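PDB 4NES: UDP-N-acetylglucosamine 2-epimerase from Methanocaldococcus jannaschii, which probably catalyses the reversible epimerization at C-2 of UDP-N-acetylglucosamine to UDP-N-acetylmannosamine, the activated donor of ManNAc residues. Local coordinates for residues A[119-125]-A[153-157]; A[141-145]-A[357-361]. The contacts are given in a common frame with arbitrary orientation. Residues are numbered along the deposited sequence.

Contact 1 of 2, residues A[119-125]-A[153-157]; sequences GLRSFDR and NLLRE
Residues 119-125 form an irregular loop against the C-terminal end of helix 148-156, with Gly119 and Leu154 the closest CA pair (5.4 Å). A CB on Gly119 would clash with Leu154 CD1, and the positive phi (91°) also suits glycine. Asn153 (chi1 m) donates from ND2 to Gly119 O (2.9 Å) and to a water (3.0 Å) that donates to Arg121 O (2.9 Å). Asp124 N donates to Ser122 OG (3.1 Å), an ST turn. The loop follows strand 112-116 in the N-terminal Rossmann-like domain of this GT-B enzyme. Arg121 (m, m) meets the Glu157 carboxylate (m, t) side-on: Arg121 NE to Glu157 OE2 2.8 Å, Arg121 NH2 to Glu157 OE1 2.9 Å. Arg125 (t, t) brings NH2 within 3.1 Å of Glu157 OE2, making a three-residue salt-bridge network. Phe123 has a left-handed backbone conformation (62/23), and its ring edge meets Asn153 OD1, 3.8 Å from Phe123 CZ. Arg156 packs on Gly158 of the second subunit.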
# COMPACT_ATOMS: atom_id res chain seq x y z
N GLY A 119 10.02 3.36 9.32
CA GLY A 119 9.98 4.78 9.60
C GLY A 119 11.01 5.63 8.89
O GLY A 119 11.02 6.85 9.05
N LEU A 120 11.90 5.01 8.13
CA LEU A 120 12.88 5.79 7.36
C LEU A 120 12.13 6.58 6.28
O LEU A 120 11.22 6.06 5.64
CB LEU A 120 13.93 4.90 6.72
CG LEU A 120 15.02 4.30 7.63
CD1 LEU A 120 14.45 3.40 8.69
CD2 LEU A 120 16.02 3.52 6.77
N ARG A 121 12.50 7.85 6.10
CA ARG A 121 11.87 8.68 5.08
C ARG A 121 12.88 9.55 4.35
O ARG A 121 13.67 10.25 4.98
CB ARG A 121 10.79 9.59 5.70
CG ARG A 121 9.64 8.87 6.40
CD ARG A 121 8.71 8.20 5.39
NE ARG A 121 7.56 7.56 6.04
CZ ARG A 121 7.53 6.30 6.43
NH1 ARG A 121 8.57 5.49 6.25
NH2 ARG A 121 6.43 5.82 7.02
N SER A 122 12.84 9.50 3.02
CA SER A 122 13.58 10.45 2.19
C SER A 122 12.67 11.61 1.80
O SER A 122 13.15 12.67 1.40
CB SER A 122 14.05 9.76 0.92
OG SER A 122 12.94 9.47 0.09
N PHE A 123 11.36 11.40 1.90
CA PHE A 123 10.34 12.36 1.46
C PHE A 123 10.41 12.64 -0.04
O PHE A 123 9.96 13.68 -0.52
CB PHE A 123 10.37 13.63 2.30
CG PHE A 123 10.21 13.37 3.77
CD1 PHE A 123 9.00 12.91 4.27
CD2 PHE A 123 11.28 13.53 4.63
CE1 PHE A 123 8.86 12.64 5.62
CE2 PHE A 123 11.14 13.26 5.99
CZ PHE A 123 9.92 12.82 6.48
N ASP A 124 10.98 11.68 -0.75
CA ASP A 124 10.95 11.63 -2.20
C ASP A 124 9.94 10.53 -2.49
O ASP A 124 10.30 9.52 -3.10
CB ASP A 124 12.33 11.21 -2.71
CG ASP A 124 12.51 11.45 -4.20
OD1 ASP A 124 11.52 11.72 -4.91
OD2 ASP A 124 13.67 11.36 -4.66
N ARG A 125 8.69 10.72 -2.06
CA ARG A 125 7.67 9.68 -2.17
C ARG A 125 7.33 9.34 -3.63
O ARG A 125 6.36 8.64 -3.92
CB ARG A 125 6.41 10.01 -1.33
CG ARG A 125 5.67 8.76 -0.81
CD ARG A 125 4.48 9.09 0.11
NE ARG A 125 4.89 9.35 1.49
CZ ARG A 125 4.06 9.53 2.52
NH1 ARG A 125 2.74 9.48 2.32
NH2 ARG A 125 4.54 9.77 3.73
N ASN A 153 9.02 10.20 12.55
CA ASN A 153 8.40 10.11 11.22
C ASN A 153 7.09 9.32 11.27
O ASN A 153 6.08 9.73 10.68
CB ASN A 153 9.35 9.44 10.23
CG ASN A 153 10.49 10.33 9.82
OD1 ASN A 153 10.44 11.56 10.01
ND2 ASN A 153 11.51 9.73 9.24
N LEU A 154 7.11 8.19 11.97
CA LEU A 154 5.93 7.36 12.10
C LEU A 154 4.82 8.06 12.89
O LEU A 154 3.66 8.02 12.49
CB LEU A 154 6.30 6.04 12.76
CG LEU A 154 7.26 5.20 11.91
CD1 LEU A 154 7.93 4.12 12.72
CD2 LEU A 154 6.52 4.59 10.73
N LEU A 155 5.18 8.71 13.99
CA LEU A 155 4.19 9.43 14.80
C LEU A 155 3.52 10.55 14.00
O LEU A 155 2.31 10.77 14.12
CB LEU A 155 4.83 10.00 16.07
CG LEU A 155 5.28 8.97 17.10
CD1 LEU A 155 6.06 9.65 18.22
CD2 LEU A 155 4.10 8.18 17.66
N ARG A 156 4.30 11.22 13.16
CA ARG A 156 3.79 12.32 12.32
C ARG A 156 2.80 11.82 11.27
O ARG A 156 1.99 12.59 10.75
CB ARG A 156 4.96 13.04 11.65
CG ARG A 156 4.62 14.40 11.10
CD ARG A 156 5.58 14.81 9.99
NE ARG A 156 4.85 15.34 8.84
CZ ARG A 156 4.68 14.68 7.69
NH1 ARG A 156 5.20 13.47 7.53
NH2 ARG A 156 4.01 15.24 6.70
N GLU A 157 2.87 10.53 10.95
CA GLU A 157 1.91 9.92 10.02
C GLU A 157 0.78 9.21 10.77
O GLU A 157 0.04 8.41 10.19
CB GLU A 157 2.62 8.97 9.05
CG GLU A 157 3.60 9.70 8.14
CD GLU A 157 4.42 8.77 7.26
OE1 GLU A 157 4.09 7.57 7.16
OE2 GLU A 157 5.40 9.26 6.66
O HOH W 1 13.79 11.03 7.75

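Contact 2 of 2, residues A[141-145]-A[357-361]; sequences SYLFA and IVRIL
Strand 142-145 runs nearly antiparallel to the helix segment 357-361 (161°), and the axes come within 10.7 Å. The nearest CA pairs are Phe144 with Ile357 (7.3 Å) and Tyr142 with Leu361 (8.3 Å). The strand is extended and alternates, so Tyr142 and Phe144 point toward the helix. Both rings have chi1 m; Ile357, Ile360 and Leu361 are all m, t. The Leu361 CD2 and Ile360 CG2 methyls both reach the gap between the rings. Leu361 CD2 sits over the face of the Tyr142 ring in a CH-pi contact, 3.9 Å from the ring centroid and 10° off the normal. Leu361 CD2 also touches the edge of the Phe144 ring, 3.8 Å from Phe144 CZ. This is how helix 353-363 packs on the parallel sheet of the N-terminal domain, a return crossing familiar in GT-B enzymes. It also touches strands 112-116 and 164-166. One turn back along the helix, Ile357 CG2 sits over one face of the Phe144 ring, 4.0 Å from its centroid and 18° off the normal. Ile360 CB points toward the strand, and Ile360 CG2 lies 3.8 Å from Phe144 CE1, at the ring edge, and 4.1 Å from Tyr142 CD2. No direct hydrogen bond joins the segments. Beside the Tyr142 hydroxyl, a water donates to Leu361 O (2.8 Å) and lies 3.1 Å from Tyr142 OH.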
# COMPACT_ATOMS: atom_id res chain seq x y z
N SER A 141 2.03 -4.22 12.27
CA SER A 141 1.64 -4.32 13.67
C SER A 141 2.80 -4.03 14.63
O SER A 141 2.59 -3.58 15.75
CB SER A 141 1.06 -5.70 13.95
OG SER A 141 -0.20 -5.84 13.31
N TYR A 142 4.02 -4.29 14.17
CA TYR A 142 5.23 -3.95 14.91
C TYR A 142 6.11 -3.16 13.97
O TYR A 142 6.40 -3.61 12.86
CB TYR A 142 5.99 -5.20 15.36
CG TYR A 142 5.20 -6.14 16.24
CD1 TYR A 142 4.36 -7.09 15.67
CD2 TYR A 142 5.33 -6.11 17.62
CE1 TYR A 142 3.65 -7.96 16.46
CE2 TYR A 142 4.61 -6.99 18.42
CZ TYR A 142 3.78 -7.91 17.83
OH TYR A 142 3.06 -8.80 18.60
N LEU A 143 6.57 -1.99 14.43
CA LEU A 143 7.41 -1.12 13.63
C LEU A 143 8.73 -0.97 14.35
O LEU A 143 8.81 -0.30 15.38
CB LEU A 143 6.75 0.24 13.41
CG LEU A 143 5.52 0.08 12.51
CD1 LEU A 143 4.23 0.06 13.30
CD2 LEU A 143 5.48 1.13 11.43
N PHE A 144 9.74 -1.65 13.83
CA PHE A 144 11.05 -1.64 14.47
C PHE A 144 11.89 -0.54 13.85
O PHE A 144 12.52 -0.71 12.81
CB PHE A 144 11.70 -3.02 14.34
CG PHE A 144 10.94 -4.09 15.06
CD1 PHE A 144 10.84 -4.05 16.44
CD2 PHE A 144 10.30 -5.11 14.36
CE1 PHE A 144 10.13 -5.02 17.13
CE2 PHE A 144 9.59 -6.09 15.04
CZ PHE A 144 9.51 -6.05 16.43
N ALA A 145 11.86 0.62 14.51
CA ALA A 145 12.52 1.82 14.02
C ALA A 145 13.98 1.84 14.45
O ALA A 145 14.32 1.42 15.56
CB ALA A 145 11.79 3.06 14.54
N ILE A 357 14.57 -7.39 18.77
CA ILE A 357 13.42 -7.63 17.90
C ILE A 357 12.78 -8.98 18.19
O ILE A 357 11.56 -9.07 18.35
CB ILE A 357 13.84 -7.55 16.43
CG1 ILE A 357 14.07 -6.09 16.06
CG2 ILE A 357 12.76 -8.14 15.52
CD1 ILE A 357 14.78 -5.90 14.72
N VAL A 358 13.59 -10.03 18.32
CA VAL A 358 13.05 -11.35 18.61
C VAL A 358 12.40 -11.39 20.00
O VAL A 358 11.36 -12.03 20.18
CB VAL A 358 14.13 -12.44 18.43
CG1 VAL A 358 13.63 -13.80 18.88
CG2 VAL A 358 14.54 -12.52 16.98
N ARG A 359 13.00 -10.72 20.99
CA ARG A 359 12.38 -10.65 22.32
C ARG A 359 11.01 -9.97 22.26
O ARG A 359 10.04 -10.46 22.84
CB ARG A 359 13.29 -9.93 23.32
CG ARG A 359 12.72 -9.90 24.74
CD ARG A 359 13.64 -9.12 25.69
NE ARG A 359 12.99 -8.84 26.97
CZ ARG A 359 13.03 -9.65 28.02
NH1 ARG A 359 13.69 -10.80 27.95
NH2 ARG A 359 12.42 -9.32 29.15
N ILE A 360 10.93 -8.85 21.54
CA ILE A 360 9.65 -8.14 21.41
C ILE A 360 8.59 -9.02 20.76
O ILE A 360 7.44 -9.05 21.21
CB ILE A 360 9.81 -6.80 20.65
CG1 ILE A 360 10.62 -5.82 21.50
CG2 ILE A 360 8.45 -6.20 20.29
CD1 ILE A 360 11.19 -4.63 20.74
N LEU A 361 8.96 -9.75 19.71
CA LEU A 361 8.00 -10.60 19.02
C LEU A 361 7.59 -11.76 19.90
O LEU A 361 6.45 -12.22 19.84
CB LEU A 361 8.56 -11.10 17.69
CG LEU A 361 8.81 -10.03 16.64
CD1 LEU A 361 9.46 -10.68 15.42
CD2 LEU A 361 7.52 -9.32 16.25
O HOH W 2 4.47 -11.52 17.99

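From the N terminus, the chain first builds most of the first sheet, up to strand 112-116. It then enters loop 119-125, followed by helix 128-138 and strand 142-145. Helix 148-156 comes next, and its end returns to the loop, so contact 1 closes a short excursion of 27 residues. Contact 2 opens on the strand inside that excursion. It closes only after 211 residues, once the chain has built the second sheet and come back as helix 353-363. The two contacts therefore cross. Contact 1 is local to the N-terminal domain, while contact 2 brings the chain's end back to it. Their centres are 18 Å apart, but they meet where Leu154 CD2 packs 3.7 Å from Leu143 CD2.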